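VP1 (Polyomavirus HPyV7, PDB 4PCH) forms, as the major capsid protein, the jelly-roll pentamers from which the T=7 icosahedral polyomavirus shell is built and through which the virion attaches to host cells. Local coordinates at the interface of chains A and B. Residues are numbered along the deposited sequence; one frame, centred on the assembly and turned at random. Chains: chain A/B, VP1.

Three patches lie along one seam between neighbouring VP1 subunits of the pentamer. Measured between the centres of their C-alpha atoms, contact 3 is about 11 Å from contact 1 and about 13 Å from contact 2, while contacts 1 and 2 are about 21 Å apart. Contacts 1 and 3 share B:Glu172 and divide chain A segment 97-100. Contact 2 draws on strands 20-27, 81-93 and 259-270 of chain A and on strands 129-132 and 174-176 with nearby loops of chain B. The seam passes from mostly aliphatic and aromatic packing in contact 2, through water-bridged proline packing in contact 3, to the tyrosine hydroxyl of contact 1, and recurs between neighbours round the pentamer.

Contact 1: the interface of chains A and B. Residues chain A 98-99, 110; chain B 47, 50, 53, 140, 172.
B:Tyr47 sets the hydroxyl end of its ring against CB of A:Met98 and the backbone N of A:Ala99, at a subunit seam of the VP1 pentamer. Its OH accepts a hydrogen bond from the backbone N of A:Ala99, 2.9 Å away and 149° at the hydrogen, and itself donates to OE1 of the B:Glu172 carboxylate within its own chain. That second bond arrives on the syn side of OE1, slightly out of the carboxylate plane. The phenol oxygen thus both accepts and donates, and its donor direction is probably set by B:Glu172. CG of B:Tyr47 stands anti to the backbone N (chi1 -176°), which sends the ring towards chain A. A:Ala99 lies at the ring's edge, with CA in plane, and its CB packs 3.8 Å from both CE2 of B:Tyr47 and CD1 of B:Leu140. A:Met98 bends at chi2 and chi3, bringing its terminal methyl CE over the centre of one ring face, while CG rests 3.6 Å from CD of B:Glu172. On the same side of the ring, CD1 of A:Leu110 reaches the CE2/CD2 border, 3.9 Å from CE2 of B:Tyr47, the two side chains crossing at about a right angle. Water 1 joins the backbone N of A:Met98 to OE1 of B:Glu172, at 2.9 Å from each atom.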
# COMPACT_ATOMS: atom_id res chain seq x y z
N MET A 98 14.78 16.76 8.34
CA MET A 98 14.95 17.75 7.26
C MET A 98 16.37 18.29 7.30
O MET A 98 17.30 17.63 6.83
CB MET A 98 13.91 18.85 7.41
CG MET A 98 12.47 18.38 7.32
SD MET A 98 11.94 18.06 5.63
CE MET A 98 11.76 19.72 5.00
N ALA A 99 16.59 19.48 7.88
CA ALA A 99 17.98 20.01 7.97
C ALA A 99 18.90 19.02 8.68
O ALA A 99 20.09 18.95 8.36
CB ALA A 99 18.04 21.35 8.68
N LEU A 110 16.93 18.43 -0.06
CA LEU A 110 17.30 17.69 1.14
C LEU A 110 17.38 16.20 0.85
O LEU A 110 16.65 15.67 -0.02
CB LEU A 110 16.26 17.92 2.25
CG LEU A 110 16.14 19.34 2.71
CD1 LEU A 110 15.05 19.48 3.75
CD2 LEU A 110 17.46 19.90 3.25
N TYR B 47 13.89 26.90 2.57
CA TYR B 47 14.25 26.14 3.76
C TYR B 47 15.76 26.21 4.04
O TYR B 47 16.18 26.17 5.22
CB TYR B 47 13.77 24.70 3.63
CG TYR B 47 14.01 23.89 4.87
CD1 TYR B 47 13.11 23.89 5.93
CD2 TYR B 47 15.18 23.17 5.02
CE1 TYR B 47 13.35 23.17 7.08
CE2 TYR B 47 15.43 22.46 6.17
CZ TYR B 47 14.51 22.45 7.20
OH TYR B 47 14.85 21.75 8.36
N SER B 50 21.11 24.44 4.89
CA SER B 50 22.00 24.73 6.04
C SER B 50 21.71 23.80 7.23
O SER B 50 20.77 23.02 7.20
CB SER B 50 21.81 26.20 6.48
OG SER B 50 20.59 26.35 7.24
N LEU B 53 17.43 25.47 11.51
CA LEU B 53 16.02 25.75 11.33
C LEU B 53 15.74 27.23 11.55
O LEU B 53 16.03 27.74 12.61
CB LEU B 53 15.14 24.94 12.30
CG LEU B 53 14.87 23.52 11.86
CD1 LEU B 53 16.16 22.72 11.81
CD2 LEU B 53 13.86 22.91 12.83
N LEU B 140 22.74 20.24 14.88
CA LEU B 140 21.49 20.82 14.37
C LEU B 140 21.16 22.01 15.25
O LEU B 140 21.03 21.87 16.46
CB LEU B 140 20.31 19.85 14.38
CG LEU B 140 19.00 20.41 13.78
CD1 LEU B 140 19.11 20.61 12.25
CD2 LEU B 140 17.80 19.54 14.10
N GLU B 172 9.72 19.36 13.32
CA GLU B 172 10.98 18.64 13.26
C GLU B 172 11.61 18.37 14.64
O GLU B 172 12.52 17.54 14.74
CB GLU B 172 11.98 19.41 12.43
CG GLU B 172 11.65 19.43 10.97
CD GLU B 172 12.37 20.54 10.24
OE1 GLU B 172 13.61 20.50 10.18
OE2 GLU B 172 11.68 21.42 9.72
O HOH W 1 15.44 18.32 10.71

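Contact 2: the interface of chains A and B. Residues chain A 26, 93-94, 261; chain B 131, 155, 175-176, 178-179.
A:Leu93, ending strand 81-93, pushes its CD2 methyl against B:Ile131, B:Ala155 and B:Pro178. CD2 lies 3.5 Å from CD1 of B:Ile131, whose side chain crosses it at about a right angle, and 3.7 Å from CB of B:Ala155. CD of B:Pro178 approaches the same methyl, 3.8 Å from CD2 of A:Leu93, the two side chains reaching toward each other. B:Pro178 also serves A:Phe261: its CB sits 3.7 Å from CG of A:Phe261, over one face of the phenyl ring but offset toward the rim. These two side chains slide past each other in opposite directions, with the proline carbonyl O 3.5 Å from CZ of A:Phe261. With CG of A:Phe261 anti to the backbone N (chi1 174°), the phenyl reaches out from strand 259-270 to receive the proline on its face. The methyl CG2 of B:Thr179 fills the next position, 3.8 Å from CG2 of A:Val26 and 4.0 Å from CD1 of A:Phe261. Farther out, the branches of B:Val175 lie against the backbone of A:Phe94, with CG1 4.0 Å from N. Strands 20-27, 81-93 and 259-270 carry A:Val26, A:Leu93 and A:Phe261, A:Phe94 following A:Leu93 directly; B:Ala155, B:Pro178 and B:Thr179 come from loops. This apolar patch helps hold neighbouring jelly-roll subunits together in the pentamer.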
# COMPACT_ATOMS: atom_id res chain seq x y z
N VAL A 26 9.37 3.46 28.10
CA VAL A 26 9.89 3.84 26.81
C VAL A 26 11.28 3.21 26.67
O VAL A 26 12.19 3.56 27.41
CB VAL A 26 10.00 5.36 26.63
CG1 VAL A 26 10.49 5.69 25.23
CG2 VAL A 26 8.66 6.02 26.90
N LEU A 93 8.40 6.66 18.56
CA LEU A 93 8.55 8.10 18.66
C LEU A 93 9.54 8.55 17.58
O LEU A 93 10.71 8.07 17.54
CB LEU A 93 9.06 8.55 20.03
CG LEU A 93 8.06 8.39 21.17
CD1 LEU A 93 8.17 7.01 21.79
CD2 LEU A 93 8.29 9.45 22.23
N PHE A 94 9.10 9.45 16.72
CA PHE A 94 9.97 9.92 15.63
C PHE A 94 9.42 11.21 14.98
O PHE A 94 8.22 11.43 14.99
CB PHE A 94 10.09 8.82 14.58
CG PHE A 94 11.22 9.06 13.61
CD1 PHE A 94 12.53 9.07 14.06
CD2 PHE A 94 10.97 9.28 12.27
CE1 PHE A 94 13.58 9.28 13.18
CE2 PHE A 94 12.02 9.49 11.39
CZ PHE A 94 13.31 9.49 11.85
N PHE A 261 7.56 3.35 22.88
CA PHE A 261 6.67 3.33 24.02
C PHE A 261 5.96 1.98 24.08
O PHE A 261 5.55 1.47 23.04
CB PHE A 261 5.63 4.43 23.87
CG PHE A 261 4.53 4.42 24.92
CD1 PHE A 261 4.75 4.96 26.18
CD2 PHE A 261 3.29 3.91 24.63
CE1 PHE A 261 3.75 4.95 27.13
CE2 PHE A 261 2.29 3.90 25.56
CZ PHE A 261 2.51 4.42 26.82
N ILE B 131 7.27 15.94 23.49
CA ILE B 131 8.63 15.73 23.95
C ILE B 131 9.57 16.45 22.98
O ILE B 131 9.42 16.37 21.75
CB ILE B 131 8.99 14.24 24.00
CG1 ILE B 131 7.97 13.43 24.79
CG2 ILE B 131 10.38 14.07 24.61
CD1 ILE B 131 8.23 11.95 24.73
N ALA B 155 14.06 9.86 23.76
CA ALA B 155 12.86 10.14 24.54
C ALA B 155 12.95 9.58 25.94
O ALA B 155 12.06 8.84 26.42
CB ALA B 155 11.65 9.60 23.80
N VAL B 175 7.66 15.95 19.44
CA VAL B 175 6.92 14.71 19.15
C VAL B 175 5.79 14.53 20.19
O VAL B 175 6.03 14.73 21.39
CB VAL B 175 7.87 13.50 19.24
CG1 VAL B 175 7.14 12.22 18.90
CG2 VAL B 175 9.07 13.67 18.30
N ALA B 176 4.60 14.12 19.75
CA ALA B 176 3.53 13.83 20.69
C ALA B 176 4.03 12.87 21.75
O ALA B 176 4.71 11.89 21.45
CB ALA B 176 2.34 13.20 19.96
N PRO B 178 3.54 9.96 24.25
CA PRO B 178 2.66 8.85 24.56
C PRO B 178 2.60 8.52 26.06
O PRO B 178 1.74 7.78 26.47
CB PRO B 178 3.29 7.69 23.75
CG PRO B 178 4.74 8.01 23.74
CD PRO B 178 4.80 9.50 23.63
N THR B 179 3.50 9.08 26.87
CA THR B 179 3.45 8.91 28.32
C THR B 179 2.47 9.88 29.00
O THR B 179 2.22 9.75 30.20
CB THR B 179 4.84 9.03 28.98
OG1 THR B 179 5.28 10.40 29.02
CG2 THR B 179 5.86 8.16 28.27

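Contact 3: the interface of chains A and B. Residues chain A 42-43, 97, 100, 258; chain B 133, 135-136, 172.
A:Tyr258 and B:Ile133 pack face to methyl between two jelly-roll subunits of the polyomavirus VP1 coat family. From CB of the tyrosine, CG anti to the carbonyl carbon (chi1 -65°) directs the ring across the seam, and chi2 of -22° turns its face to B:Ile133. CG, CD1 and CE1 all border CG2 of B:Ile133, which sits over the centre of one face in a CH-pi contact, 3.4 Å from the ring centroid. CD2 and CE2 also meet CB of B:Ile133, and CZ of A:Tyr258 comes nearest to CG2, at 3.4 Å. At the tip, OH of A:Tyr258 lies 3.5 Å from CB of B:Pro135. The same A:Tyr258 OH accepts a hydrogen bond of 2.9 Å from the amide NE2 of A:Gln97, nearly in the amide plane. Water 2, 2.7 Å from this OH, carries it on to the backbone O atoms of B:Ile133 and B:Glu172. The NE2 bond helps fix the rotation of the A:Gln97 amide, whose OE1 faces the B:Pro135 ring and takes a bond from OG of A:Ser100, 2.6 Å away and above the carbonyl plane. CB of A:Ser100 touches CG of that proline at 3.6 Å. Alongside B:Pro135 runs the extended A:Arg43, anchored within chain A by NH1 to the backbone O of A:Ser100 at 2.9 Å. Water 3 bridges OG of A:Ser42 to the carbonyl O of B:Pro135.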
# COMPACT_ATOMS: atom_id res chain seq x y z
N SER A 42 20.18 7.98 19.39
CA SER A 42 19.29 7.66 18.27
C SER A 42 20.00 7.66 16.90
O SER A 42 19.38 7.29 15.90
CB SER A 42 18.07 8.59 18.22
OG SER A 42 18.50 9.94 18.22
N ARG A 43 21.25 8.09 16.86
CA ARG A 43 22.09 7.94 15.68
C ARG A 43 23.37 7.30 16.13
O ARG A 43 23.93 7.66 17.16
CB ARG A 43 22.39 9.29 15.04
CG ARG A 43 21.23 9.86 14.28
CD ARG A 43 21.51 11.23 13.66
NE ARG A 43 20.34 11.72 12.93
CZ ARG A 43 20.35 12.74 12.05
NH1 ARG A 43 21.48 13.38 11.76
NH2 ARG A 43 19.23 13.07 11.42
N GLN A 97 12.81 14.26 9.44
CA GLN A 97 14.20 14.67 9.42
C GLN A 97 14.41 15.52 8.15
O GLN A 97 14.20 15.05 7.04
CB GLN A 97 15.11 13.47 9.41
CG GLN A 97 14.93 12.49 10.58
CD GLN A 97 15.22 13.13 11.92
OE1 GLN A 97 16.26 13.79 12.12
NE2 GLN A 97 14.28 12.96 12.87
N SER A 100 18.35 18.23 9.60
CA SER A 100 19.14 17.24 10.34
C SER A 100 19.84 16.17 9.48
O SER A 100 20.73 15.52 9.98
CB SER A 100 18.26 16.47 11.34
OG SER A 100 17.30 15.68 10.65
N TYR A 258 13.48 7.50 18.19
CA TYR A 258 13.84 8.19 19.41
C TYR A 258 13.54 7.37 20.66
O TYR A 258 14.05 7.63 21.75
CB TYR A 258 13.05 9.47 19.50
CG TYR A 258 13.32 10.53 18.43
CD1 TYR A 258 14.51 10.56 17.70
CD2 TYR A 258 12.39 11.54 18.19
CE1 TYR A 258 14.76 11.56 16.78
CE2 TYR A 258 12.65 12.55 17.28
CZ TYR A 258 13.84 12.57 16.59
OH TYR A 258 14.09 13.60 15.70
N ILE B 133 12.99 16.80 21.14
CA ILE B 133 14.11 15.95 20.74
C ILE B 133 14.89 16.66 19.66
O ILE B 133 14.32 17.07 18.66
CB ILE B 133 13.64 14.60 20.12
CG1 ILE B 133 12.81 13.83 21.13
CG2 ILE B 133 14.84 13.80 19.65
CD1 ILE B 133 13.61 13.22 22.25
N PRO B 135 17.52 15.68 16.97
CA PRO B 135 18.10 14.46 16.41
C PRO B 135 19.61 14.49 16.36
O PRO B 135 20.24 13.42 16.29
CB PRO B 135 17.48 14.37 15.01
CG PRO B 135 17.16 15.77 14.65
CD PRO B 135 16.70 16.38 15.97
N ASP B 136 20.21 15.68 16.43
CA ASP B 136 21.66 15.77 16.51
C ASP B 136 22.04 17.00 17.33
O ASP B 136 22.23 18.09 16.77
CB ASP B 136 22.29 15.83 15.12
CG ASP B 136 23.82 15.76 15.18
OD1 ASP B 136 24.43 16.04 16.23
OD2 ASP B 136 24.45 15.44 14.16
N GLU B 172 9.72 19.36 13.32
CA GLU B 172 10.98 18.64 13.26
C GLU B 172 11.61 18.37 14.64
O GLU B 172 12.52 17.54 14.74
CB GLU B 172 11.98 19.41 12.43
CG GLU B 172 11.65 19.43 10.97
CD GLU B 172 12.37 20.54 10.24
OE1 GLU B 172 13.61 20.50 10.18
OE2 GLU B 172 11.68 21.42 9.72
O HOH W 2 12.85 15.76 16.67
O HOH W 3 18.33 11.23 15.83
O HOH W 4 15.44 18.32 10.71